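Local coordinates for protein KLLA0B12012p (Kluyveromyces lactis, PDB 6Y3P) that is the C-terminal ATP-grasp domain of Pby1, a direct partner of the mRNA decapping enzyme Dcp2, and probably binds ATP, at residues Ile45-His51 against Asn66-Asn72; Trp140-Ser146 against His194-Tyr200; Thr17-Tyr21 against Asp351-Thr355. All coordinates share one frame; numbering follows the deposited sequence.

Contact 1 of 3, residues Ile45-His51 against Asn66-Asn72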
loop_
_atom_site.group_PDB
_atom_site.type_symbol
_atom_site.label_atom_id
_atom_site.label_comp_id
_atom_site.label_asym_id
_atom_site.label_seq_id
_atom_site.Cartn_x
_atom_site.Cartn_y
_atom_site.Cartn_z
ATOM N N ILE A 45 29.790 -6.549 -11.403
ATOM C CA ILE A 45 28.884 -5.837 -12.302
ATOM C C ILE A 45 29.729 -4.837 -13.100
ATOM O O ILE A 45 30.064 -3.759 -12.602
ATOM C CB ILE A 45 27.708 -5.187 -11.504
ATOM C CG1 ILE A 45 26.883 -6.255 -10.713
ATOM C CG2 ILE A 45 26.824 -4.327 -12.392
ATOM C CD1 ILE A 45 26.206 -7.472 -11.540
ATOM N N ASP A 46 30.111 -5.231 -14.314
ATOM C CA ASP A 46 30.983 -4.431 -15.177
ATOM C C ASP A 46 30.318 -4.047 -16.521
ATOM O O ASP A 46 30.987 -3.549 -17.444
ATOM C CB ASP A 46 32.334 -5.159 -15.368
ATOM C CG ASP A 46 32.215 -6.645 -15.673
ATOM O OD1 ASP A 46 31.603 -6.993 -16.711
ATOM O OD2 ASP A 46 32.730 -7.460 -14.872
ATOM N N LYS A 47 28.988 -4.260 -16.596
ATOM C CA LYS A 47 28.096 -3.993 -17.713
ATOM C C LYS A 47 26.859 -3.352 -17.076
ATOM O O LYS A 47 26.685 -3.487 -15.856
ATOM C CB LYS A 47 27.680 -5.328 -18.364
ATOM C CG LYS A 47 28.776 -6.035 -19.163
ATOM C CD LYS A 47 28.435 -7.495 -19.497
ATOM C CE LYS A 47 27.611 -7.671 -20.756
ATOM N NZ LYS A 47 28.424 -7.501 -21.994
ATOM N N LEU A 48 26.001 -2.656 -17.865
ATOM C CA LEU A 48 24.784 -2.138 -17.269
ATOM C C LEU A 48 23.803 -3.298 -17.152
ATOM O O LEU A 48 23.659 -4.082 -18.088
ATOM C CB LEU A 48 24.206 -0.844 -17.894
ATOM C CG LEU A 48 23.827 -0.758 -19.366
ATOM C CD1 LEU A 48 22.547 -1.478 -19.647
ATOM C CD2 LEU A 48 23.537 0.672 -19.742
ATOM N N THR A 49 23.274 -3.505 -15.948
ATOM C CA THR A 49 22.433 -4.673 -15.663
ATOM C C THR A 49 21.178 -4.358 -14.875
ATOM O O THR A 49 21.164 -3.466 -14.031
ATOM C CB THR A 49 23.240 -5.851 -14.963
ATOM O OG1 THR A 49 22.858 -6.028 -13.597
ATOM C CG2 THR A 49 24.721 -5.699 -15.039
ATOM N N PHE A 50 20.147 -5.154 -15.112
ATOM C CA PHE A 50 18.908 -5.049 -14.373
ATOM C C PHE A 50 18.656 -6.352 -13.644
ATOM O O PHE A 50 18.431 -7.386 -14.271
ATOM C CB PHE A 50 17.716 -4.653 -15.262
ATOM C CG PHE A 50 16.457 -4.482 -14.450
ATOM C CD1 PHE A 50 16.346 -3.457 -13.523
ATOM C CD2 PHE A 50 15.426 -5.404 -14.538
ATOM C CE1 PHE A 50 15.217 -3.347 -12.713
ATOM C CE2 PHE A 50 14.295 -5.286 -13.731
ATOM C CZ PHE A 50 14.196 -4.256 -12.827
ATOM N N HIS A 51 18.698 -6.286 -12.322
ATOM C CA HIS A 51 18.470 -7.409 -11.433
ATOM C C HIS A 51 17.049 -7.332 -10.859
ATOM O O HIS A 51 16.710 -6.406 -10.109
ATOM C CB HIS A 51 19.565 -7.454 -10.334
ATOM C CG HIS A 51 19.462 -8.560 -9.310
ATOM N ND1 HIS A 51 20.173 -8.502 -8.116
ATOM C CD2 HIS A 51 18.756 -9.720 -9.334
ATOM C CE1 HIS A 51 19.871 -9.609 -7.465
ATOM N NE2 HIS A 51 19.019 -10.369 -8.154
ATOM N N ASN A 66 27.250 1.514 -7.360
ATOM C CA ASN A 66 27.467 1.211 -8.770
ATOM C C ASN A 66 26.285 1.642 -9.598
ATOM O O ASN A 66 25.155 1.178 -9.390
ATOM C CB ASN A 66 27.822 -0.262 -8.993
ATOM C CG ASN A 66 28.417 -0.590 -10.345
ATOM O OD1 ASN A 66 28.360 0.183 -11.305
ATOM N ND2 ASN A 66 28.996 -1.767 -10.453
ATOM N N GLN A 67 26.552 2.533 -10.549
ATOM C CA GLN A 67 25.517 3.056 -11.422
ATOM C C GLN A 67 25.163 2.112 -12.558
ATOM O O GLN A 67 24.188 2.350 -13.269
ATOM C CB GLN A 67 25.877 4.459 -11.913
ATOM C CG GLN A 67 25.690 5.526 -10.825
ATOM C CD GLN A 67 24.378 5.403 -10.069
ATOM O OE1 GLN A 67 24.307 4.781 -8.999
ATOM N NE2 GLN A 67 23.312 5.979 -10.614
ATOM N N LEU A 68 25.921 1.009 -12.692
ATOM C CA LEU A 68 25.680 -0.005 -13.714
ATOM C C LEU A 68 24.608 -0.966 -13.268
ATOM O O LEU A 68 23.916 -1.519 -14.113
ATOM C CB LEU A 68 26.979 -0.772 -14.024
ATOM C CG LEU A 68 28.025 -0.029 -14.862
ATOM C CD1 LEU A 68 29.283 -0.875 -15.058
ATOM C CD2 LEU A 68 27.452 0.375 -16.185
ATOM N N TYR A 69 24.472 -1.157 -11.939
ATOM C CA TYR A 69 23.534 -2.083 -11.300
ATOM C C TYR A 69 22.176 -1.450 -11.042
ATOM O O TYR A 69 22.068 -0.453 -10.337
ATOM C CB TYR A 69 24.142 -2.607 -9.992
ATOM C CG TYR A 69 23.251 -3.545 -9.197
ATOM C CD1 TYR A 69 23.100 -4.880 -9.569
ATOM C CD2 TYR A 69 22.648 -3.127 -8.015
ATOM C CE1 TYR A 69 22.342 -5.764 -8.803
ATOM C CE2 TYR A 69 21.882 -4.000 -7.244
ATOM C CZ TYR A 69 21.742 -5.321 -7.633
ATOM O OH TYR A 69 21.031 -6.190 -6.849
ATOM N N HIS A 70 21.136 -2.043 -11.610
ATOM C CA HIS A 70 19.749 -1.609 -11.435
ATOM C C HIS A 70 19.013 -2.743 -10.809
ATOM O O HIS A 70 19.278 -3.899 -11.115
ATOM C CB HIS A 70 19.109 -1.185 -12.761
ATOM C CG HIS A 70 19.869 -0.102 -13.470
ATOM N ND1 HIS A 70 21.169 -0.299 -13.919
ATOM C CD2 HIS A 70 19.475 1.143 -13.819
ATOM C CE1 HIS A 70 21.532 0.840 -14.490
ATOM N NE2 HIS A 70 20.541 1.731 -14.469
ATOM N N ALA A 71 18.169 -2.427 -9.855
ATOM C CA ALA A 71 17.400 -3.412 -9.110
ATOM C C ALA A 71 15.908 -3.010 -9.021
ATOM O O ALA A 71 15.557 -1.848 -9.223
ATOM C CB ALA A 71 18.008 -3.595 -7.720
ATOM N N ASN A 72 15.047 -3.980 -8.698
ATOM C CA ASN A 72 13.608 -3.772 -8.542
ATOM C C ASN A 72 13.248 -3.382 -7.087
ATOM O O ASN A 72 12.267 -3.857 -6.525
ATOM C CB ASN A 72 12.817 -4.997 -9.029
ATOM C CG ASN A 72 13.000 -6.233 -8.189
ATOM O OD1 ASN A 72 14.109 -6.710 -7.989
ATOM N ND2 ASN A 72 11.904 -6.809 -7.718
#
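The carbonyl oxygen of T49 is gripped twice by H70: H70 N reaches T49 O at 2.8 Å, and the imidazole adds a weak bond from H70 ND1 to the same oxygen at 3.2 Å. With CG beside the backbone N (chi1 -56°), the ring presents its ND1 edge to the carbonyls of T49 and L68, the bond to L68 O being weak as well. H51 N meets H70 O one step on at 2.7 Å, almost straight, and T49 N donates to L68 O one step back at 2.8 Å. These bonds pair two parallel strands, the outer members of a beta-alpha-beta unit whose helix is 60-65; strand 8-12 lies on the other side of 48-52. On the face shared by T49, H51, Y69 and A71, Y69 OH lies 2.8 Å from H51 ND1 at the imidazole edge, a hydrogen bond whose direction is left open. D59 N also bonds that hydroxyl, and H51 NE2 reaches T13, which fixes the turn of the imidazole. Where the chain enters the strands, N66 ND2 donates to I45 O at 3.1 Å and also bonds Q62, while N66 OD1 accepts from L68 N in an Asx turn. With an alanine here, I45 O and Q62 would probably lose their shared amide donor, and L68 N the acceptor that closes the turn. Opposite, F50 CD1 lies 3.7 Å from H70 CB.

Contact 2 of 3, residues Trp140-Ser146 against His194-Tyr200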
loop_
_atom_site.group_PDB
_atom_site.type_symbol
_atom_site.label_atom_id
_atom_site.label_comp_id
_atom_site.label_asym_id
_atom_site.label_seq_id
_atom_site.Cartn_x
_atom_site.Cartn_y
_atom_site.Cartn_z
ATOM N N TRP A 140 -14.721 7.765 13.436
ATOM C CA TRP A 140 -14.883 6.494 14.146
ATOM C C TRP A 140 -13.484 5.929 14.316
ATOM O O TRP A 140 -12.565 6.270 13.555
ATOM C CB TRP A 140 -15.783 5.500 13.393
ATOM C CG TRP A 140 -17.206 5.963 13.241
ATOM C CD1 TRP A 140 -17.640 7.097 12.620
ATOM C CD2 TRP A 140 -18.374 5.315 13.756
ATOM N NE1 TRP A 140 -19.008 7.194 12.715
ATOM C CE2 TRP A 140 -19.486 6.106 13.394
ATOM C CE3 TRP A 140 -18.590 4.146 14.497
ATOM C CZ2 TRP A 140 -20.796 5.742 13.713
ATOM C CZ3 TRP A 140 -19.885 3.802 14.842
ATOM C CH2 TRP A 140 -20.969 4.597 14.456
ATOM N N TRP A 141 -13.296 5.128 15.363
ATOM C CA TRP A 141 -11.976 4.627 15.689
ATOM C C TRP A 141 -12.055 3.228 16.145
ATOM O O TRP A 141 -13.086 2.756 16.632
ATOM C CB TRP A 141 -11.329 5.474 16.816
ATOM C CG TRP A 141 -11.175 6.914 16.475
ATOM C CD1 TRP A 141 -12.085 7.908 16.690
ATOM C CD2 TRP A 141 -10.108 7.499 15.718
ATOM N NE1 TRP A 141 -11.643 9.084 16.120
ATOM C CE2 TRP A 141 -10.416 8.865 15.542
ATOM C CE3 TRP A 141 -8.888 7.014 15.226
ATOM C CZ2 TRP A 141 -9.523 9.762 14.937
ATOM C CZ3 TRP A 141 -8.015 7.898 14.598
ATOM C CH2 TRP A 141 -8.334 9.254 14.464
ATOM N N ILE A 142 -10.943 2.571 16.040
ATOM C CA ILE A 142 -10.830 1.222 16.505
ATOM C C ILE A 142 -9.586 1.120 17.401
ATOM O O ILE A 142 -8.556 1.739 17.107
ATOM C CB ILE A 142 -10.932 0.269 15.290
ATOM C CG1 ILE A 142 -11.605 -1.008 15.701
ATOM C CG2 ILE A 142 -9.628 0.039 14.510
ATOM C CD1 ILE A 142 -12.457 -1.430 14.725
ATOM N N LEU A 143 -9.757 0.487 18.578
ATOM C CA LEU A 143 -8.696 0.257 19.556
ATOM C C LEU A 143 -8.201 -1.183 19.354
ATOM O O LEU A 143 -8.870 -2.127 19.767
ATOM C CB LEU A 143 -9.185 0.503 20.993
ATOM C CG LEU A 143 -8.154 0.212 22.109
ATOM C CD1 LEU A 143 -7.049 1.270 22.168
ATOM C CD2 LEU A 143 -8.831 0.029 23.444
ATOM N N LYS A 144 -7.049 -1.338 18.663
ATOM C CA LYS A 144 -6.459 -2.636 18.331
ATOM C C LYS A 144 -5.320 -2.950 19.285
ATOM O O LYS A 144 -4.305 -2.243 19.243
ATOM C CB LYS A 144 -5.900 -2.660 16.889
ATOM C CG LYS A 144 -6.871 -2.323 15.766
ATOM C CD LYS A 144 -6.147 -1.565 14.647
ATOM C CE LYS A 144 -6.054 -2.329 13.344
ATOM N NZ LYS A 144 -4.956 -3.329 13.355
ATOM N N PRO A 145 -5.420 -4.021 20.117
ATOM C CA PRO A 145 -4.276 -4.388 20.959
ATOM C C PRO A 145 -3.231 -5.014 20.031
ATOM O O PRO A 145 -3.518 -6.049 19.421
ATOM C CB PRO A 145 -4.870 -5.394 21.958
ATOM C CG PRO A 145 -6.355 -5.416 21.697
ATOM C CD PRO A 145 -6.522 -4.985 20.285
ATOM N N SER A 146 -2.067 -4.328 19.844
ATOM C CA SER A 146 -0.959 -4.713 18.952
ATOM C C SER A 146 -0.621 -6.215 18.943
ATOM O O SER A 146 -0.218 -6.750 17.907
ATOM C CB SER A 146 0.291 -3.894 19.255
ATOM O OG SER A 146 0.283 -2.684 18.516
ATOM N N HIS A 194 0.667 -2.168 24.814
ATOM C CA HIS A 194 0.760 -1.415 23.559
ATOM C C HIS A 194 -0.541 -1.561 22.768
ATOM O O HIS A 194 -1.117 -2.653 22.726
ATOM C CB HIS A 194 1.965 -1.872 22.711
ATOM C CG HIS A 194 3.306 -1.578 23.319
ATOM N ND1 HIS A 194 4.142 -0.606 22.787
ATOM C CD2 HIS A 194 3.929 -2.163 24.369
ATOM C CE1 HIS A 194 5.235 -0.621 23.537
ATOM N NE2 HIS A 194 5.153 -1.539 24.503
ATOM N N PHE A 195 -1.018 -0.458 22.173
ATOM C CA PHE A 195 -2.251 -0.450 21.374
ATOM C C PHE A 195 -2.117 0.461 20.178
ATOM O O PHE A 195 -1.387 1.455 20.229
ATOM C CB PHE A 195 -3.461 0.051 22.191
ATOM C CG PHE A 195 -3.815 -0.700 23.443
ATOM C CD1 PHE A 195 -3.271 -0.337 24.667
ATOM C CD2 PHE A 195 -4.739 -1.734 23.413
ATOM C CE1 PHE A 195 -3.607 -1.032 25.835
ATOM C CE2 PHE A 195 -5.086 -2.418 24.585
ATOM C CZ PHE A 195 -4.527 -2.055 25.789
ATOM N N ILE A 196 -2.857 0.145 19.112
ATOM C CA ILE A 196 -2.948 1.013 17.949
ATOM C C ILE A 196 -4.379 1.536 17.925
ATOM O O ILE A 196 -5.327 0.788 18.176
ATOM C CB ILE A 196 -2.496 0.360 16.599
ATOM C CG1 ILE A 196 -0.991 -0.029 16.642
ATOM C CG2 ILE A 196 -2.775 1.311 15.401
ATOM C CD1 ILE A 196 -0.518 -1.021 15.561
ATOM N N VAL A 197 -4.515 2.832 17.708
ATOM C CA VAL A 197 -5.791 3.502 17.558
ATOM C C VAL A 197 -5.831 3.849 16.074
ATOM O O VAL A 197 -5.039 4.660 15.580
ATOM C CB VAL A 197 -5.949 4.717 18.489
ATOM C CG1 VAL A 197 -7.207 5.512 18.144
ATOM C CG2 VAL A 197 -5.967 4.276 19.958
ATOM N N GLN A 198 -6.686 3.145 15.351
ATOM C CA GLN A 198 -6.785 3.286 13.907
ATOM C C GLN A 198 -8.152 3.845 13.520
ATOM O O GLN A 198 -9.171 3.354 14.000
ATOM C CB GLN A 198 -6.534 1.892 13.272
ATOM C CG GLN A 198 -6.715 1.768 11.751
ATOM C CD GLN A 198 -5.435 1.845 10.958
ATOM O OE1 GLN A 198 -5.350 2.567 9.960
ATOM N NE2 GLN A 198 -4.427 1.060 11.337
ATOM N N GLU A 199 -8.177 4.841 12.620
ATOM C CA GLU A 199 -9.419 5.385 12.089
ATOM C C GLU A 199 -10.203 4.234 11.476
ATOM O O GLU A 199 -9.642 3.381 10.781
ATOM C CB GLU A 199 -9.154 6.456 11.045
ATOM C CG GLU A 199 -10.429 7.138 10.601
ATOM C CD GLU A 199 -10.264 8.237 9.578
ATOM O OE1 GLU A 199 -11.298 8.657 9.008
ATOM O OE2 GLU A 199 -9.117 8.701 9.372
ATOM N N TYR A 200 -11.478 4.163 11.814
ATOM C CA TYR A 200 -12.333 3.080 11.361
ATOM C C TYR A 200 -13.392 3.561 10.378
ATOM O O TYR A 200 -14.067 4.561 10.620
ATOM C CB TYR A 200 -12.928 2.348 12.586
ATOM C CG TYR A 200 -14.032 1.361 12.279
ATOM C CD1 TYR A 200 -13.741 0.088 11.790
ATOM C CD2 TYR A 200 -15.361 1.677 12.526
ATOM C CE1 TYR A 200 -14.758 -0.834 11.522
ATOM C CE2 TYR A 200 -16.382 0.778 12.242
ATOM C CZ TYR A 200 -16.081 -0.474 11.731
ATOM O OH TYR A 200 -17.107 -1.357 11.488
#
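The Y200 ring takes W140 CB at its edge, in plane, 3.9 Å from CD2, while the tip of I142 comes in obliquely, CD1 only 3.5 Å from Y200 CD1. The W140 indole turns off this pair to stack on H202 and to meet K158 in a cation-pi contact. W141 does the reverse: its indole swings back along the neighbouring strand, so that W141 CE3 lies 3.5 Å from E199 N and 3.7 Å from V197 CG1. F195 receives K144 O near its ring plane, and P145 CA approaches the same ring at an angle.

On the face of V197 and F195, L143 reaches across, its CG set anti to the backbone N (chi1 177°), and CD1 touches both F195 CB at 3.8 Å and V197 CG2. On the face of I142, K144 and Q198, K144 bends so that its CD rests 3.7 Å from Q198 CB; the amide oxygen of Q198 is bonded to K83. The backbone is antiparallel: I142 and Q198 exchange both of their hydrogen bonds, as do K144 and I196, with I196 N to K144 O at 2.8 Å.

Both are inner strands of an antiparallel sheet of the ATP-grasp fold. Strand 109-113 flanks 194-200, strand 154-157 flanks 140-145, and helix 160-171 packs over L143 and F195, with F167 edge-to-face against F195.

Contact 3 of 3, residues Thr17-Tyr21 against Asp351-Thr355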
loop_
_atom_site.group_PDB
_atom_site.type_symbol
_atom_site.label_atom_id
_atom_site.label_comp_id
_atom_site.label_asym_id
_atom_site.label_seq_id
_atom_site.Cartn_x
_atom_site.Cartn_y
_atom_site.Cartn_z
ATOM N N THR A 17 9.362 -21.106 -9.499
ATOM C CA THR A 17 8.078 -21.484 -8.926
ATOM C C THR A 17 7.188 -20.270 -8.699
ATOM O O THR A 17 5.974 -20.446 -8.557
ATOM C CB THR A 17 8.229 -22.281 -7.624
ATOM O OG1 THR A 17 9.283 -21.748 -6.820
ATOM C CG2 THR A 17 8.419 -23.761 -7.872
ATOM N N GLU A 18 7.777 -19.049 -8.627
ATOM C CA GLU A 18 7.011 -17.816 -8.405
ATOM C C GLU A 18 6.113 -17.444 -9.585
ATOM O O GLU A 18 6.508 -17.555 -10.756
ATOM C CB GLU A 18 7.907 -16.636 -7.995
ATOM C CG GLU A 18 8.069 -16.480 -6.490
ATOM C CD GLU A 18 9.024 -15.390 -6.027
ATOM O OE1 GLU A 18 8.986 -14.261 -6.579
ATOM O OE2 GLU A 18 9.777 -15.654 -5.062
ATOM N N TYR A 19 4.894 -17.006 -9.249
ATOM C CA TYR A 19 3.817 -16.590 -10.152
ATOM C C TYR A 19 4.260 -15.618 -11.268
ATOM O O TYR A 19 3.840 -15.773 -12.421
ATOM C CB TYR A 19 2.665 -15.976 -9.310
ATOM C CG TYR A 19 1.394 -15.703 -10.085
ATOM C CD1 TYR A 19 0.526 -16.738 -10.425
ATOM C CD2 TYR A 19 1.051 -14.407 -10.469
ATOM C CE1 TYR A 19 -0.633 -16.495 -11.157
ATOM C CE2 TYR A 19 -0.109 -14.152 -11.199
ATOM C CZ TYR A 19 -0.954 -15.200 -11.531
ATOM O OH TYR A 19 -2.102 -14.959 -12.242
ATOM N N ILE A 20 5.123 -14.639 -10.923
ATOM C CA ILE A 20 5.584 -13.573 -11.834
ATOM C C ILE A 20 6.766 -13.947 -12.763
ATOM O O ILE A 20 7.103 -13.135 -13.630
ATOM C CB ILE A 20 5.891 -12.290 -11.014
ATOM C CG1 ILE A 20 7.046 -12.517 -9.982
ATOM C CG2 ILE A 20 4.608 -11.817 -10.313
ATOM C CD1 ILE A 20 7.644 -11.250 -9.369
ATOM N N TYR A 21 7.379 -15.152 -12.605
ATOM C CA TYR A 21 8.541 -15.590 -13.400
ATOM C C TYR A 21 8.255 -15.662 -14.921
ATOM O O TYR A 21 8.962 -15.008 -15.693
ATOM C CB TYR A 21 9.134 -16.906 -12.863
ATOM C CG TYR A 21 10.357 -17.374 -13.629
ATOM C CD1 TYR A 21 11.637 -16.968 -13.258
ATOM C CD2 TYR A 21 10.235 -18.232 -14.717
ATOM C CE1 TYR A 21 12.760 -17.381 -13.974
ATOM C CE2 TYR A 21 11.348 -18.660 -15.432
ATOM C CZ TYR A 21 12.611 -18.247 -15.049
ATOM O OH TYR A 21 13.696 -18.696 -15.767
ATOM N N ASP A 351 2.433 -9.924 -2.634
ATOM C CA ASP A 351 2.234 -11.225 -3.262
ATOM C C ASP A 351 1.346 -10.962 -4.469
ATOM O O ASP A 351 0.244 -10.435 -4.330
ATOM C CB ASP A 351 1.608 -12.272 -2.294
ATOM C CG ASP A 351 1.780 -13.748 -2.691
ATOM O OD1 ASP A 351 2.643 -14.046 -3.567
ATOM O OD2 ASP A 351 1.095 -14.607 -2.093
ATOM N N PHE A 352 1.894 -11.204 -5.652
ATOM C CA PHE A 352 1.210 -11.047 -6.926
ATOM C C PHE A 352 0.429 -12.325 -7.278
ATOM O O PHE A 352 -0.372 -12.284 -8.208
ATOM C CB PHE A 352 2.213 -10.709 -8.048
ATOM C CG PHE A 352 2.951 -9.396 -7.892
ATOM C CD1 PHE A 352 2.358 -8.193 -8.270
ATOM C CD2 PHE A 352 4.254 -9.365 -7.400
ATOM C CE1 PHE A 352 3.044 -6.982 -8.124
ATOM C CE2 PHE A 352 4.929 -8.153 -7.239
ATOM C CZ PHE A 352 4.326 -6.973 -7.609
ATOM N N LYS A 353 0.657 -13.450 -6.543
ATOM C CA LYS A 353 -0.004 -14.737 -6.824
ATOM C C LYS A 353 -1.555 -14.681 -6.810
ATOM O O LYS A 353 -2.156 -14.251 -5.823
ATOM C CB LYS A 353 0.500 -15.870 -5.910
ATOM C CG LYS A 353 0.214 -17.237 -6.526
ATOM C CD LYS A 353 0.371 -18.407 -5.579
ATOM C CE LYS A 353 -0.666 -19.497 -5.816
ATOM N NZ LYS A 353 -0.946 -19.785 -7.258
ATOM N N GLN A 354 -2.167 -15.120 -7.940
ATOM C CA GLN A 354 -3.619 -15.179 -8.193
ATOM C C GLN A 354 -4.011 -16.512 -8.866
ATOM O O GLN A 354 -3.154 -17.330 -9.213
ATOM C CB GLN A 354 -4.112 -14.005 -9.105
ATOM C CG GLN A 354 -3.593 -12.582 -8.829
ATOM C CD GLN A 354 -3.902 -12.012 -7.457
ATOM O OE1 GLN A 354 -4.890 -12.367 -6.799
ATOM N NE2 GLN A 354 -3.053 -11.085 -7.007
ATOM N N THR A 355 -5.315 -16.713 -9.058
ATOM C CA THR A 355 -5.846 -17.893 -9.725
ATOM C C THR A 355 -6.819 -17.419 -10.800
ATOM O O THR A 355 -7.479 -16.381 -10.629
ATOM C CB THR A 355 -6.369 -18.933 -8.693
ATOM O OG1 THR A 355 -5.941 -20.240 -9.082
ATOM C CG2 THR A 355 -7.896 -18.882 -8.461
#
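Neither segment forms a regular helix or strand. E18 to Y21 makes a type I beta turn, closed by Y21 N to E18 O at 3.2 Å and leading into helix 21-31, while 351-355 runs past it as an irregular loop; the closest CA pair is Y19 with K353, 5.4 Å. The contact thus packs the turn between strand 8-12 and helix 21-31 against the loop between strand 341-347 and helix 357-375. Y19, the first corner residue of the turn, holds its CG anti to the backbone N (chi1 -171°) and so lays its ring against the loop. One face of the ring rests on main chain: Q354 N sits 3.7 Å above its plane, over the centre, and K353 CA makes a CH-pi contact, 4.1 Å from the Y19 ring centroid. Two carbonyls also touch the phenol, Q354 O at 3.3 Å from Y19 CE1 and F352 O at 3.4 Å from Y19 CD2. Beside it, I20 CG2 packs on F352 CB at 3.5 Å, and the F352 ring meets F367 edge-to-face. No hydrogen bond crosses between the segments, so the fit probably rests largely on the main chain at K353 and Q354, with K353 CG and Q354 CB adding to it.

Overall arrangement
Contact 3 joins loops 330 residues apart, and both other contacts are nested inside the loop it closes. Contacts 1 and 2 follow one another in sequence and lie on opposite sides of the chain's centre, their own centres 43 Å apart and their nearest atoms about 25 Å. Contact 1 belongs to the parallel sheet near the N-terminus, and contact 3 is its closer neighbour, about 6 Å away between nearest atoms without touching. Contact 2 lies in a separate antiparallel sheet, about 19 Å from contact 3 at the nearest atoms. A bound sulfate, probably from the crystallisation liquor, lies about 6 Å from the Y19 side chain in contact 3.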